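Local structure of adenosine monophosphate-protein transferase (Sulfolobus tokodaii, 2EKM) at residues Ile8-Pro13 with Val85-Asn90; Arg56-Asp61 with Leu70-Ala75; Gly81-Ile86 with Arg128-Val133; Asn95-Ile100 with Val107-Ala112. The protein is of unknown function but belongs to the adenosine-specific kinase family and may act on adenosine or its nucleotides. All blocks are in the same frame, centred on the assembly; numbering follows the deposited sequence.

Interaction 1. Residues Ile8-Pro13 with Val85-Asn90; sequences IRVEIP and VIYIKN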
loop_
_atom_site.group_PDB
_atom_site.type_symbol
_atom_site.label_atom_id
_atom_site.label_comp_id
_atom_site.label_asym_id
_atom_site.label_seq_id
_atom_site.Cartn_x
_atom_site.Cartn_y
_atom_site.Cartn_z
ATOM N N ILE A 8 -17.864 -5.178 4.315
ATOM C CA ILE A 8 -17.694 -6.572 4.710
ATOM C C ILE A 8 -17.144 -6.762 6.124
ATOM O O ILE A 8 -16.073 -6.254 6.454
ATOM C CB ILE A 8 -16.745 -7.303 3.721
ATOM C CG1 ILE A 8 -17.279 -7.170 2.291
ATOM C CG2 ILE A 8 -16.596 -8.770 4.111
ATOM C CD1 ILE A 8 -18.675 -7.724 2.099
ATOM N N ARG A 9 -17.882 -7.503 6.946
ATOM C CA ARG A 9 -17.466 -7.794 8.313
ATOM C C ARG A 9 -16.504 -8.976 8.306
ATOM O O ARG A 9 -16.844 -10.056 7.823
ATOM C CB ARG A 9 -18.679 -8.131 9.187
ATOM C CG ARG A 9 -18.325 -8.719 10.559
ATOM C CD ARG A 9 -17.460 -7.775 11.392
ATOM N NE ARG A 9 -18.162 -6.534 11.718
ATOM C CZ ARG A 9 -17.583 -5.461 12.250
ATOM N NH1 ARG A 9 -16.285 -5.472 12.524
ATOM N NH2 ARG A 9 -18.299 -4.372 12.495
ATOM N N VAL A 10 -15.306 -8.767 8.840
ATOM C CA VAL A 10 -14.294 -9.817 8.893
ATOM C C VAL A 10 -14.284 -10.480 10.267
ATOM O O VAL A 10 -14.077 -9.813 11.280
ATOM C CB VAL A 10 -12.885 -9.241 8.601
ATOM C CG1 VAL A 10 -11.820 -10.315 8.821
ATOM C CG2 VAL A 10 -12.825 -8.721 7.165
ATOM N N GLU A 11 -14.516 -11.790 10.307
ATOM C CA GLU A 11 -14.521 -12.497 11.582
ATOM C C GLU A 11 -13.097 -12.742 12.069
ATOM O O GLU A 11 -12.267 -13.290 11.348
ATOM C CB GLU A 11 -15.262 -13.839 11.470
ATOM C CG GLU A 11 -15.006 -14.779 12.659
ATOM C CD GLU A 11 -15.803 -16.076 12.592
ATOM O OE1 GLU A 11 -16.038 -16.588 11.478
ATOM O OE2 GLU A 11 -16.181 -16.595 13.663
ATOM N N ILE A 12 -12.822 -12.322 13.298
ATOM C CA ILE A 12 -11.508 -12.511 13.897
ATOM C C ILE A 12 -11.707 -13.159 15.262
ATOM O O ILE A 12 -11.904 -12.473 16.259
ATOM C CB ILE A 12 -10.775 -11.163 14.091
ATOM C CG1 ILE A 12 -10.595 -10.467 12.742
ATOM C CG2 ILE A 12 -9.420 -11.397 14.750
ATOM C CD1 ILE A 12 -10.030 -9.066 12.846
ATOM N N PRO A 13 -11.669 -14.498 15.319
ATOM C CA PRO A 13 -11.852 -15.198 16.593
ATOM C C PRO A 13 -10.762 -14.835 17.593
ATOM O O PRO A 13 -9.632 -14.531 17.210
ATOM C CB PRO A 13 -11.800 -16.671 16.188
ATOM C CG PRO A 13 -12.307 -16.650 14.780
ATOM C CD PRO A 13 -11.594 -15.458 14.205
ATOM N N VAL A 85 -5.717 -13.439 1.987
ATOM C CA VAL A 85 -6.084 -13.346 3.390
ATOM C C VAL A 85 -5.270 -14.345 4.194
ATOM O O VAL A 85 -5.161 -15.513 3.816
ATOM C CB VAL A 85 -7.590 -13.658 3.604
ATOM C CG1 VAL A 85 -7.926 -13.639 5.096
ATOM C CG2 VAL A 85 -8.443 -12.640 2.863
ATOM N N ILE A 86 -4.697 -13.874 5.296
ATOM C CA ILE A 86 -3.903 -14.720 6.174
ATOM C C ILE A 86 -4.420 -14.627 7.606
ATOM O O ILE A 86 -4.676 -13.537 8.116
ATOM C CB ILE A 86 -2.411 -14.294 6.203
ATOM C CG1 ILE A 86 -1.783 -14.425 4.814
ATOM C CG2 ILE A 86 -1.651 -15.163 7.194
ATOM C CD1 ILE A 86 -0.360 -13.873 4.742
ATOM N N TYR A 87 -4.584 -15.782 8.240
ATOM C CA TYR A 87 -5.012 -15.852 9.629
ATOM C C TYR A 87 -3.864 -16.526 10.360
ATOM O O TYR A 87 -3.326 -17.523 9.879
ATOM C CB TYR A 87 -6.284 -16.693 9.771
ATOM C CG TYR A 87 -7.561 -15.918 9.555
ATOM C CD1 TYR A 87 -8.178 -15.248 10.610
ATOM C CD2 TYR A 87 -8.151 -15.845 8.295
ATOM C CE1 TYR A 87 -9.350 -14.523 10.414
ATOM C CE2 TYR A 87 -9.321 -15.121 8.087
ATOM C CZ TYR A 87 -9.915 -14.464 9.152
ATOM O OH TYR A 87 -11.067 -13.741 8.953
ATOM N N ILE A 88 -3.476 -15.982 11.508
ATOM C CA ILE A 88 -2.388 -16.570 12.283
ATOM C C ILE A 88 -2.747 -16.663 13.758
ATOM O O ILE A 88 -3.555 -15.888 14.265
ATOM C CB ILE A 88 -1.067 -15.757 12.154
ATOM C CG1 ILE A 88 -1.264 -14.337 12.693
ATOM C CG2 ILE A 88 -0.604 -15.740 10.699
ATOM C CD1 ILE A 88 0.003 -13.496 12.702
ATOM N N LYS A 89 -2.134 -17.625 14.435
ATOM C CA LYS A 89 -2.315 -17.804 15.844
ATOM C C LYS A 89 -1.021 -18.311 16.431
ATOM O O LYS A 89 -0.153 -18.833 15.740
ATOM C CB LYS A 89 -3.419 -18.841 16.031
ATOM C CG LYS A 89 -4.033 -18.814 17.428
ATOM C CD LYS A 89 -4.885 -20.056 17.682
ATOM C CE LYS A 89 -4.665 -21.126 16.610
ATOM N NZ LYS A 89 -5.045 -22.435 17.134
ATOM N N ASN A 90 -0.834 -18.128 17.735
ATOM C CA ASN A 90 0.406 -18.521 18.397
ATOM C C ASN A 90 1.565 -17.738 17.775
ATOM O O ASN A 90 2.672 -18.249 17.593
ATOM C CB ASN A 90 0.631 -20.033 18.256
ATOM C CG ASN A 90 1.651 -20.557 19.241
ATOM O OD1 ASN A 90 1.728 -20.077 20.370
ATOM N ND2 ASN A 90 2.432 -21.553 18.829
#
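With chi1 at -86°, Tyr-87 has CG anti to its carbonyl carbon, and the ring stands off strand 83-89 with its hydroxyl reaching the end of strand 4-10. On the other side Val-10 holds CG1 anti to its backbone N, beside the carbonyl carbon, from where this methyl meets Tyr-87 OH at 3.5 Å. The main bond is Tyr-87 OH to Glu-11 O, 2.7 Å. Tyr-87 OH lies 17° off the plane of the Glu-11 carbonyl, and the angle at the oxygen is 153°, a fairly direct approach. Seen from the ring, Glu-11 O sits at the edge, near the ring plane, with CE1 of Tyr-87 only 3.3 Å from it. Thr-74 of helix 65-78 also hydrogen-bonds the hydroxyl, and Leu-70 and Ala-71 pack on the ring. The tyrosine thus spans from the five-stranded sheet to the backbone just beyond strand 4-10, which belongs to the three-stranded sheet. A phenylalanine here would probably leave Glu-11 O and the Thr-74 hydroxyl each short of a partner. Gripped by two bonds, the phenol is fixed in position, and one aromatic side chain ties this backbone to a strand of the five-stranded sheet and to the helix packed on it.

Interaction 2. Residues Arg56-Asp61 with Leu70-Ala75; sequences RLIRWD and LAQQTA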
loop_
_atom_site.group_PDB
_atom_site.type_symbol
_atom_site.label_atom_id
_atom_site.label_comp_id
_atom_site.label_asym_id
_atom_site.label_seq_id
_atom_site.Cartn_x
_atom_site.Cartn_y
_atom_site.Cartn_z
ATOM N N ARG A 56 -10.807 -19.068 -11.507
ATOM C CA ARG A 56 -11.193 -18.112 -10.471
ATOM C C ARG A 56 -11.478 -18.799 -9.136
ATOM O O ARG A 56 -12.489 -18.526 -8.486
ATOM C CB ARG A 56 -12.435 -17.341 -10.930
ATOM C CG ARG A 56 -12.209 -16.520 -12.198
ATOM C CD ARG A 56 -13.524 -16.190 -12.894
ATOM N NE ARG A 56 -14.464 -15.498 -12.016
ATOM C CZ ARG A 56 -15.664 -15.081 -12.401
ATOM N NH1 ARG A 56 -16.066 -15.288 -13.651
ATOM N NH2 ARG A 56 -16.462 -14.451 -11.545
ATOM N N LEU A 57 -10.573 -19.680 -8.728
ATOM C CA LEU A 57 -10.732 -20.423 -7.487
ATOM C C LEU A 57 -9.959 -19.840 -6.311
ATOM O O LEU A 57 -8.867 -19.292 -6.479
ATOM C CB LEU A 57 -10.277 -21.871 -7.690
ATOM C CG LEU A 57 -11.046 -22.707 -8.711
ATOM C CD1 LEU A 57 -10.346 -24.050 -8.927
ATOM C CD2 LEU A 57 -12.467 -22.910 -8.213
ATOM N N ILE A 58 -10.537 -19.957 -5.118
ATOM C CA ILE A 58 -9.862 -19.495 -3.913
ATOM C C ILE A 58 -8.761 -20.532 -3.711
ATOM O O ILE A 58 -9.053 -21.708 -3.482
ATOM C CB ILE A 58 -10.782 -19.536 -2.668
ATOM C CG1 ILE A 58 -11.969 -18.582 -2.837
ATOM C CG2 ILE A 58 -9.976 -19.192 -1.422
ATOM C CD1 ILE A 58 -11.606 -17.119 -2.850
ATOM N N ARG A 59 -7.506 -20.108 -3.816
ATOM C CA ARG A 59 -6.381 -21.016 -3.637
ATOM C C ARG A 59 -5.946 -20.924 -2.181
ATOM O O ARG A 59 -5.917 -19.835 -1.607
ATOM C CB ARG A 59 -5.242 -20.624 -4.574
ATOM C CG ARG A 59 -5.665 -20.560 -6.032
ATOM C CD ARG A 59 -6.229 -21.892 -6.503
ATOM N NE ARG A 59 -6.527 -21.877 -7.933
ATOM C CZ ARG A 59 -6.366 -22.923 -8.737
ATOM N NH1 ARG A 59 -5.911 -24.073 -8.253
ATOM N NH2 ARG A 59 -6.645 -22.817 -10.029
ATOM N N TRP A 60 -5.596 -22.054 -1.579
ATOM C CA TRP A 60 -5.242 -22.029 -0.170
ATOM C C TRP A 60 -4.219 -23.045 0.299
ATOM O O TRP A 60 -3.941 -24.038 -0.375
ATOM C CB TRP A 60 -6.511 -22.219 0.659
ATOM C CG TRP A 60 -7.254 -23.473 0.274
ATOM C CD1 TRP A 60 -8.209 -23.598 -0.697
ATOM C CD2 TRP A 60 -7.049 -24.790 0.803
ATOM N NE1 TRP A 60 -8.610 -24.911 -0.807
ATOM C CE2 TRP A 60 -7.915 -25.663 0.104
ATOM C CE3 TRP A 60 -6.216 -25.316 1.799
ATOM C CZ2 TRP A 60 -7.974 -27.036 0.371
ATOM C CZ3 TRP A 60 -6.274 -26.688 2.066
ATOM C CH2 TRP A 60 -7.149 -27.528 1.352
ATOM N N ASP A 61 -3.677 -22.778 1.483
ATOM C CA ASP A 61 -2.711 -23.653 2.133
ATOM C C ASP A 61 -2.542 -23.157 3.565
ATOM O O ASP A 61 -3.120 -22.138 3.947
ATOM C CB ASP A 61 -1.358 -23.637 1.422
ATOM C CG ASP A 61 -0.585 -24.939 1.615
ATOM O OD1 ASP A 61 -0.677 -25.535 2.708
ATOM O OD2 ASP A 61 0.121 -25.362 0.677
ATOM N N LEU A 70 -11.134 -20.013 7.943
ATOM C CA LEU A 70 -11.386 -18.602 8.191
ATOM C C LEU A 70 -10.907 -17.789 6.990
ATOM O O LEU A 70 -11.618 -16.919 6.497
ATOM C CB LEU A 70 -10.650 -18.151 9.453
ATOM C CG LEU A 70 -11.243 -18.667 10.763
ATOM C CD1 LEU A 70 -10.310 -18.348 11.923
ATOM C CD2 LEU A 70 -12.609 -18.025 10.971
ATOM N N ALA A 71 -9.698 -18.081 6.522
ATOM C CA ALA A 71 -9.131 -17.376 5.373
ATOM C C ALA A 71 -10.020 -17.536 4.145
ATOM O O ALA A 71 -10.271 -16.573 3.424
ATOM C CB ALA A 71 -7.727 -17.901 5.074
ATOM N N GLN A 72 -10.487 -18.759 3.907
ATOM C CA GLN A 72 -11.355 -19.044 2.765
ATOM C C GLN A 72 -12.641 -18.221 2.838
ATOM O O GLN A 72 -13.040 -17.572 1.870
ATOM C CB GLN A 72 -11.709 -20.538 2.733
ATOM C CG GLN A 72 -10.547 -21.469 2.359
ATOM C CD GLN A 72 -10.890 -22.943 2.544
ATOM O OE1 GLN A 72 -10.191 -23.825 2.041
ATOM N NE2 GLN A 72 -11.961 -23.213 3.280
ATOM N N GLN A 73 -13.288 -18.257 3.998
ATOM C CA GLN A 73 -14.535 -17.530 4.209
ATOM C C GLN A 73 -14.370 -16.030 3.991
ATOM O O GLN A 73 -15.125 -15.417 3.238
ATOM C CB GLN A 73 -15.057 -17.814 5.620
ATOM C CG GLN A 73 -15.408 -19.278 5.833
ATOM C CD GLN A 73 -15.434 -19.685 7.294
ATOM O OE1 GLN A 73 -15.618 -20.857 7.611
ATOM N NE2 GLN A 73 -15.244 -18.722 8.189
ATOM N N THR A 74 -13.378 -15.442 4.649
ATOM C CA THR A 74 -13.126 -14.017 4.511
ATOM C C THR A 74 -12.808 -13.644 3.061
ATOM O O THR A 74 -13.277 -12.623 2.565
ATOM C CB THR A 74 -11.982 -13.578 5.454
ATOM O OG1 THR A 74 -12.411 -13.752 6.813
ATOM C CG2 THR A 74 -11.612 -12.114 5.230
ATOM N N ALA A 75 -12.027 -14.479 2.379
ATOM C CA ALA A 75 -11.675 -14.219 0.982
ATOM C C ALA A 75 -12.921 -14.227 0.097
ATOM O O ALA A 75 -13.040 -13.430 -0.836
ATOM C CB ALA A 75 -10.681 -15.269 0.490
#
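Gln-72 sets its amide oxygen over one face of the Trp-60 indole, with OE1 3.2 Å above the ring plane. It sits above the five-membered part, nearly equidistant from its atoms: 3.4 Å from OE1 to Trp-60 CD1 and about the same to the others. The amide stands almost upright on the ring, the planes 81° apart, and NE1 points too poorly at OE1 for a hydrogen bond. Chi1 of Trp-60, 55°, places CG between its backbone N and carbonyl carbon and turns one indole face to that oxygen. Farther along, the contact is apolar: Ile-58 CD1 meets Ala-75 CB at 3.9 Å, and Ile-58 CG2 lies 4.4 Å from Gln-72 CA. The segment axes pass 9.4 Å apart at 156°, close to antiparallel, as where helix 65-78 forms the crossover of a beta-alpha-beta unit joining the parallel strands 57-62 and 83-89. Ile-142 of the third subunit packs on both Trp-60 and Gln-72, and Leu-57 and Ile-58 pair with a strand of that subunit, continuing the sheet across the interface. An alanine in place of Trp-60 would probably leave the Gln-72 amide free to turn and strip Ile-142 of the third subunit of one of its packing partners. The chemistry is thus an oxygen-over-indole contact beside a small aliphatic patch, so shape and dispersion rather than directed bonds hold helix to strand.

Interaction 3. Residues Gly81-Ile86 with Arg128-Val133; sequences GHTFVI and RGVIGV
The flat groups at Gly-81 and Arg-128 are peptide units, not rings, joined by two waters. This is a join between two sheets: Gly-81 leads into strand 83-89 of the five-stranded antiparallel sheet, while strand 128-135 is one of the two outermost strands, within this chain, of the three-stranded one. The water at Gly-81 N accepts from it at 3.0 Å and also from Arg-128 N at 3.1 Å. A second water donates to both carbonyls, 2.9 Å from Gly-81 O and the same from Arg-128 O. The backbones stay too far apart to bond directly, with Gly-81 N 3.9 Å from Arg-128 O; one water links the two N-H groups, the other the two carbonyls. The His-82 ring is aimed elsewhere and meets Phe-49 with planes about 20° apart. The Arg-128 side chain also leads off, its NE to the carbonyl of Ile-78 and its NH1 to Glu-123 and Asp-6 in salt bridges. Farther on, Phe-110 packs against Val-130. The side-chain meeting is slight: Thr-83, whose hydroxyl bonds Ala-80 O, crosses Val-130 at about a right angle, and its chi1 of -60° sets OG1 beside the backbone N, with Thr-83 OG1 4.0 Å from Val-130 CG2.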
loop_
_atom_site.group_PDB
_atom_site.type_symbol
_atom_site.label_atom_id
_atom_site.label_comp_id
_atom_site.label_asym_id
_atom_site.label_seq_id
_atom_site.Cartn_x
_atom_site.Cartn_y
_atom_site.Cartn_z
ATOM N N GLY A 81 -10.948 -10.016 -6.842
ATOM C CA GLY A 81 -9.824 -10.663 -7.493
ATOM C C GLY A 81 -8.458 -10.252 -6.966
ATOM O O GLY A 81 -8.214 -9.079 -6.679
ATOM N N HIS A 82 -7.573 -11.240 -6.835
ATOM C CA HIS A 82 -6.197 -11.060 -6.362
ATOM C C HIS A 82 -6.004 -10.656 -4.895
ATOM O O HIS A 82 -4.913 -10.245 -4.485
ATOM C CB HIS A 82 -5.441 -10.095 -7.288
ATOM C CG HIS A 82 -4.867 -10.763 -8.501
ATOM N ND1 HIS A 82 -4.894 -12.132 -8.678
ATOM C CD2 HIS A 82 -4.211 -10.261 -9.574
ATOM C CE1 HIS A 82 -4.279 -12.441 -9.805
ATOM N NE2 HIS A 82 -3.855 -11.323 -10.368
ATOM N N THR A 83 -7.062 -10.791 -4.109
ATOM C CA THR A 83 -6.999 -10.482 -2.687
ATOM C C THR A 83 -6.459 -11.715 -1.963
ATOM O O THR A 83 -6.802 -12.844 -2.317
ATOM C CB THR A 83 -8.407 -10.178 -2.109
ATOM O OG1 THR A 83 -8.982 -9.062 -2.795
ATOM C CG2 THR A 83 -8.316 -9.856 -0.621
ATOM N N PHE A 84 -5.593 -11.509 -0.977
ATOM C CA PHE A 84 -5.095 -12.633 -0.205
ATOM C C PHE A 84 -5.440 -12.367 1.255
ATOM O O PHE A 84 -5.494 -11.213 1.694
ATOM C CB PHE A 84 -3.583 -12.862 -0.423
ATOM C CG PHE A 84 -2.683 -11.825 0.202
ATOM C CD1 PHE A 84 -2.392 -11.861 1.562
ATOM C CD2 PHE A 84 -2.067 -10.858 -0.584
ATOM C CE1 PHE A 84 -1.495 -10.950 2.129
ATOM C CE2 PHE A 84 -1.170 -9.945 -0.029
ATOM C CZ PHE A 84 -0.884 -9.994 1.333
ATOM N N VAL A 85 -5.717 -13.439 1.987
ATOM C CA VAL A 85 -6.084 -13.346 3.390
ATOM C C VAL A 85 -5.270 -14.345 4.194
ATOM O O VAL A 85 -5.161 -15.513 3.816
ATOM C CB VAL A 85 -7.590 -13.658 3.604
ATOM C CG1 VAL A 85 -7.926 -13.639 5.096
ATOM C CG2 VAL A 85 -8.443 -12.640 2.863
ATOM N N ILE A 86 -4.697 -13.874 5.296
ATOM C CA ILE A 86 -3.903 -14.720 6.174
ATOM C C ILE A 86 -4.420 -14.627 7.606
ATOM O O ILE A 86 -4.676 -13.537 8.116
ATOM C CB ILE A 86 -2.411 -14.294 6.203
ATOM C CG1 ILE A 86 -1.783 -14.425 4.814
ATOM C CG2 ILE A 86 -1.651 -15.163 7.194
ATOM C CD1 ILE A 86 -0.360 -13.873 4.742
ATOM N N ARG A 128 -15.158 -6.903 -8.272
ATOM C CA ARG A 128 -14.982 -6.233 -6.989
ATOM C C ARG A 128 -13.535 -5.834 -6.702
ATOM O O ARG A 128 -12.593 -6.527 -7.097
ATOM C CB ARG A 128 -15.506 -7.139 -5.867
ATOM C CG ARG A 128 -17.000 -7.476 -5.996
ATOM C CD ARG A 128 -17.367 -8.748 -5.227
ATOM N NE ARG A 128 -17.325 -8.589 -3.774
ATOM C CZ ARG A 128 -18.259 -7.965 -3.057
ATOM N NH1 ARG A 128 -19.316 -7.433 -3.657
ATOM N NH2 ARG A 128 -18.148 -7.891 -1.736
ATOM N N GLY A 129 -13.376 -4.707 -6.013
ATOM C CA GLY A 129 -12.055 -4.218 -5.660
ATOM C C GLY A 129 -12.066 -3.648 -4.253
ATOM O O GLY A 129 -13.052 -3.038 -3.840
ATOM N N VAL A 130 -10.979 -3.850 -3.513
ATOM C CA VAL A 130 -10.881 -3.349 -2.141
ATOM C C VAL A 130 -10.457 -1.881 -2.152
ATOM O O VAL A 130 -9.431 -1.535 -2.729
ATOM C CB VAL A 130 -9.850 -4.162 -1.325
ATOM C CG1 VAL A 130 -9.683 -3.556 0.067
ATOM C CG2 VAL A 130 -10.298 -5.622 -1.220
ATOM N N ILE A 131 -11.245 -1.011 -1.524
ATOM C CA ILE A 131 -10.889 0.403 -1.506
ATOM C C ILE A 131 -10.383 0.871 -0.146
ATOM O O ILE A 131 -9.943 2.011 -0.001
ATOM C CB ILE A 131 -12.078 1.294 -1.937
ATOM C CG1 ILE A 131 -13.229 1.166 -0.941
ATOM C CG2 ILE A 131 -12.529 0.909 -3.337
ATOM C CD1 ILE A 131 -14.332 2.188 -1.166
ATOM N N GLY A 132 -10.441 -0.015 0.844
ATOM C CA GLY A 132 -9.973 0.331 2.172
ATOM C C GLY A 132 -10.560 -0.556 3.251
ATOM O O GLY A 132 -11.241 -1.541 2.962
ATOM N N VAL A 133 -10.281 -0.213 4.503
ATOM C CA VAL A 133 -10.793 -0.967 5.635
ATOM C C VAL A 133 -11.100 -0.032 6.798
ATOM O O VAL A 133 -10.605 1.091 6.850
ATOM C CB VAL A 133 -9.764 -2.008 6.146
ATOM C CG1 VAL A 133 -9.347 -2.946 5.015
ATOM C CG2 VAL A 133 -8.546 -1.294 6.724
HETATM O O HOH W 1 -12.624 -8.631 -8.972
HETATM O O HOH W 2 -9.730 -6.758 -7.416
#

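Interaction 4. Residues Asn95-Ile100 with Val107-Ala112; sequences NVLNRI and VRIFAA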
loop_
_atom_site.group_PDB
_atom_site.type_symbol
_atom_site.label_atom_id
_atom_site.label_comp_id
_atom_site.label_asym_id
_atom_site.label_seq_id
_atom_site.Cartn_x
_atom_site.Cartn_y
_atom_site.Cartn_z
ATOM N N ASN A 95 5.501 -10.329 13.728
ATOM C CA ASN A 95 6.435 -11.437 13.534
ATOM C C ASN A 95 6.655 -11.710 12.048
ATOM O O ASN A 95 7.746 -12.106 11.636
ATOM C CB ASN A 95 5.910 -12.747 14.142
ATOM C CG ASN A 95 5.781 -12.707 15.654
ATOM O OD1 ASN A 95 6.453 -11.937 16.345
ATOM N ND2 ASN A 95 4.929 -13.573 16.177
ATOM N N VAL A 96 5.617 -11.501 11.243
ATOM C CA VAL A 96 5.714 -11.820 9.821
ATOM C C VAL A 96 5.349 -10.748 8.813
ATOM O O VAL A 96 5.476 -10.971 7.611
ATOM C CB VAL A 96 4.849 -13.056 9.493
ATOM C CG1 VAL A 96 5.322 -14.257 10.302
ATOM C CG2 VAL A 96 3.385 -12.761 9.795
ATOM N N LEU A 97 4.906 -9.588 9.276
ATOM C CA LEU A 97 4.508 -8.551 8.336
ATOM C C LEU A 97 5.604 -8.187 7.334
ATOM O O LEU A 97 5.337 -8.077 6.136
ATOM C CB LEU A 97 4.024 -7.311 9.091
ATOM C CG LEU A 97 3.000 -6.431 8.361
ATOM C CD1 LEU A 97 1.879 -7.282 7.760
ATOM C CD2 LEU A 97 2.427 -5.420 9.347
ATOM N N ASN A 98 6.838 -8.009 7.800
ATOM C CA ASN A 98 7.910 -7.666 6.871
ATOM C C ASN A 98 8.198 -8.784 5.862
ATOM O O ASN A 98 8.530 -8.508 4.706
ATOM C CB ASN A 98 9.185 -7.264 7.628
ATOM C CG ASN A 98 9.109 -5.843 8.177
ATOM O OD1 ASN A 98 8.316 -5.033 7.703
ATOM N ND2 ASN A 98 9.943 -5.533 9.161
ATOM N N ARG A 99 8.073 -10.041 6.280
ATOM C CA ARG A 99 8.300 -11.155 5.347
ATOM C C ARG A 99 7.268 -11.087 4.230
ATOM O O ARG A 99 7.588 -11.272 3.053
ATOM C CB ARG A 99 8.173 -12.507 6.062
ATOM C CG ARG A 99 9.380 -12.870 6.895
ATOM C CD ARG A 99 9.161 -14.163 7.675
ATOM N NE ARG A 99 10.416 -14.620 8.259
ATOM C CZ ARG A 99 11.098 -15.681 7.839
ATOM N NH1 ARG A 99 10.641 -16.417 6.835
ATOM N NH2 ARG A 99 12.258 -15.980 8.399
ATOM N N ILE A 100 6.026 -10.813 4.611
ATOM C CA ILE A 100 4.928 -10.723 3.657
ATOM C C ILE A 100 5.131 -9.583 2.658
ATOM O O ILE A 100 4.911 -9.758 1.455
ATOM C CB ILE A 100 3.580 -10.550 4.404
ATOM C CG1 ILE A 100 3.294 -11.811 5.236
ATOM C CG2 ILE A 100 2.451 -10.289 3.409
ATOM C CD1 ILE A 100 2.131 -11.674 6.223
ATOM N N VAL A 107 1.541 -7.093 -3.778
ATOM C CA VAL A 107 1.477 -5.728 -4.283
ATOM C C VAL A 107 1.363 -4.738 -3.122
ATOM O O VAL A 107 2.012 -3.685 -3.111
ATOM C CB VAL A 107 0.265 -5.550 -5.224
ATOM C CG1 VAL A 107 0.171 -4.104 -5.698
ATOM C CG2 VAL A 107 0.402 -6.480 -6.415
ATOM N N ARG A 108 0.539 -5.088 -2.143
ATOM C CA ARG A 108 0.336 -4.243 -0.975
ATOM C C ARG A 108 -0.488 -4.978 0.068
ATOM O O ARG A 108 -1.061 -6.035 -0.214
ATOM C CB ARG A 108 -0.388 -2.957 -1.363
ATOM C CG ARG A 108 -1.713 -3.193 -2.064
ATOM C CD ARG A 108 -2.463 -1.891 -2.237
ATOM N NE ARG A 108 -3.549 -2.038 -3.192
ATOM C CZ ARG A 108 -4.490 -1.127 -3.396
ATOM N NH1 ARG A 108 -4.482 0.005 -2.705
ATOM N NH2 ARG A 108 -5.434 -1.349 -4.300
ATOM N N ILE A 109 -0.546 -4.404 1.266
ATOM C CA ILE A 109 -1.298 -4.983 2.367
ATOM C C ILE A 109 -2.348 -3.970 2.822
ATOM O O ILE A 109 -2.041 -2.788 2.980
ATOM C CB ILE A 109 -0.355 -5.321 3.538
ATOM C CG1 ILE A 109 0.787 -6.205 3.026
ATOM C CG2 ILE A 109 -1.126 -6.020 4.659
ATOM C CD1 ILE A 109 1.858 -6.494 4.064
ATOM N N PHE A 110 -3.582 -4.437 3.023
ATOM C CA PHE A 110 -4.681 -3.572 3.439
ATOM C C PHE A 110 -4.837 -3.456 4.958
ATOM O O PHE A 110 -5.222 -2.401 5.468
ATOM C CB PHE A 110 -6.007 -4.068 2.837
ATOM C CG PHE A 110 -6.051 -4.035 1.323
ATOM C CD1 PHE A 110 -5.893 -2.838 0.631
ATOM C CD2 PHE A 110 -6.280 -5.199 0.596
ATOM C CE1 PHE A 110 -5.963 -2.800 -0.773
ATOM C CE2 PHE A 110 -6.352 -5.175 -0.799
ATOM C CZ PHE A 110 -6.194 -3.973 -1.485
ATOM N N ALA A 111 -4.544 -4.533 5.679
ATOM C CA ALA A 111 -4.686 -4.509 7.124
ATOM C C ALA A 111 -4.002 -5.678 7.820
ATOM O O ALA A 111 -3.816 -6.744 7.240
ATOM C CB ALA A 111 -6.175 -4.494 7.495
ATOM N N ALA A 112 -3.635 -5.444 9.073
ATOM C CA ALA A 112 -3.009 -6.440 9.941
ATOM C C ALA A 112 -3.584 -6.052 11.299
ATOM O O ALA A 112 -3.208 -5.019 11.858
ATOM C CB ALA A 112 -1.497 -6.282 9.933
#
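Leu-97 and Ile-100 of helix 93-101 pack on Ile-109 and Ala-112 in a beta-alpha-beta crossover: strands 83-89 and 108-113 run parallel, on either side of strand 16-22, and the helix joins them. The segment axes lie 10.2 Å apart at 146°. All the contacts across it are apolar. Ile-109 CD1, carried out to the helix on the CG1 branch, meets Leu-97 CD1, the two side chains crossing at a slant, and Ile-100 CG2 at 3.9 Å, those side chains at about a right angle. Ala-112 CB touches both methyls of Leu-97. Backbone geometry sets the spacing: a classic beta bulge puts Phe-110 and Ala-111 together opposite Ile-20, which breaks the usual alternation and lets residues three apart, Ile-109 and Ala-112, both face the helix. Ile-19, Phe-84 and Ile-86 pack around them. Within the strand, the Phe-110 ring comes edge-on over one face of the Arg-108 guanidinium, Phe-110 CE1 standing 3.4 Å above the guanidinium plane near its centre.

In the fold
From the N terminus, interaction 1 closes the first long loop, bringing the end of strand 4-10 back to strand 83-89; within that loop interaction 2 makes a short one, strand 57-62 against the helix that follows it. Interaction 3 starts at Gly-81, shares Val-85 and Ile-86 with interaction 1, and closes a second long loop on strand 128-135; interaction 4 falls inside it. The two long loops thus meet on strand 83-89, and each carries one of the sheet-to-sheet ties. Helix 65-78 and helix 93-101 lie on opposite faces of the five-stranded sheet, and interactions 2 and 4, centres about 17 Å apart, do not touch.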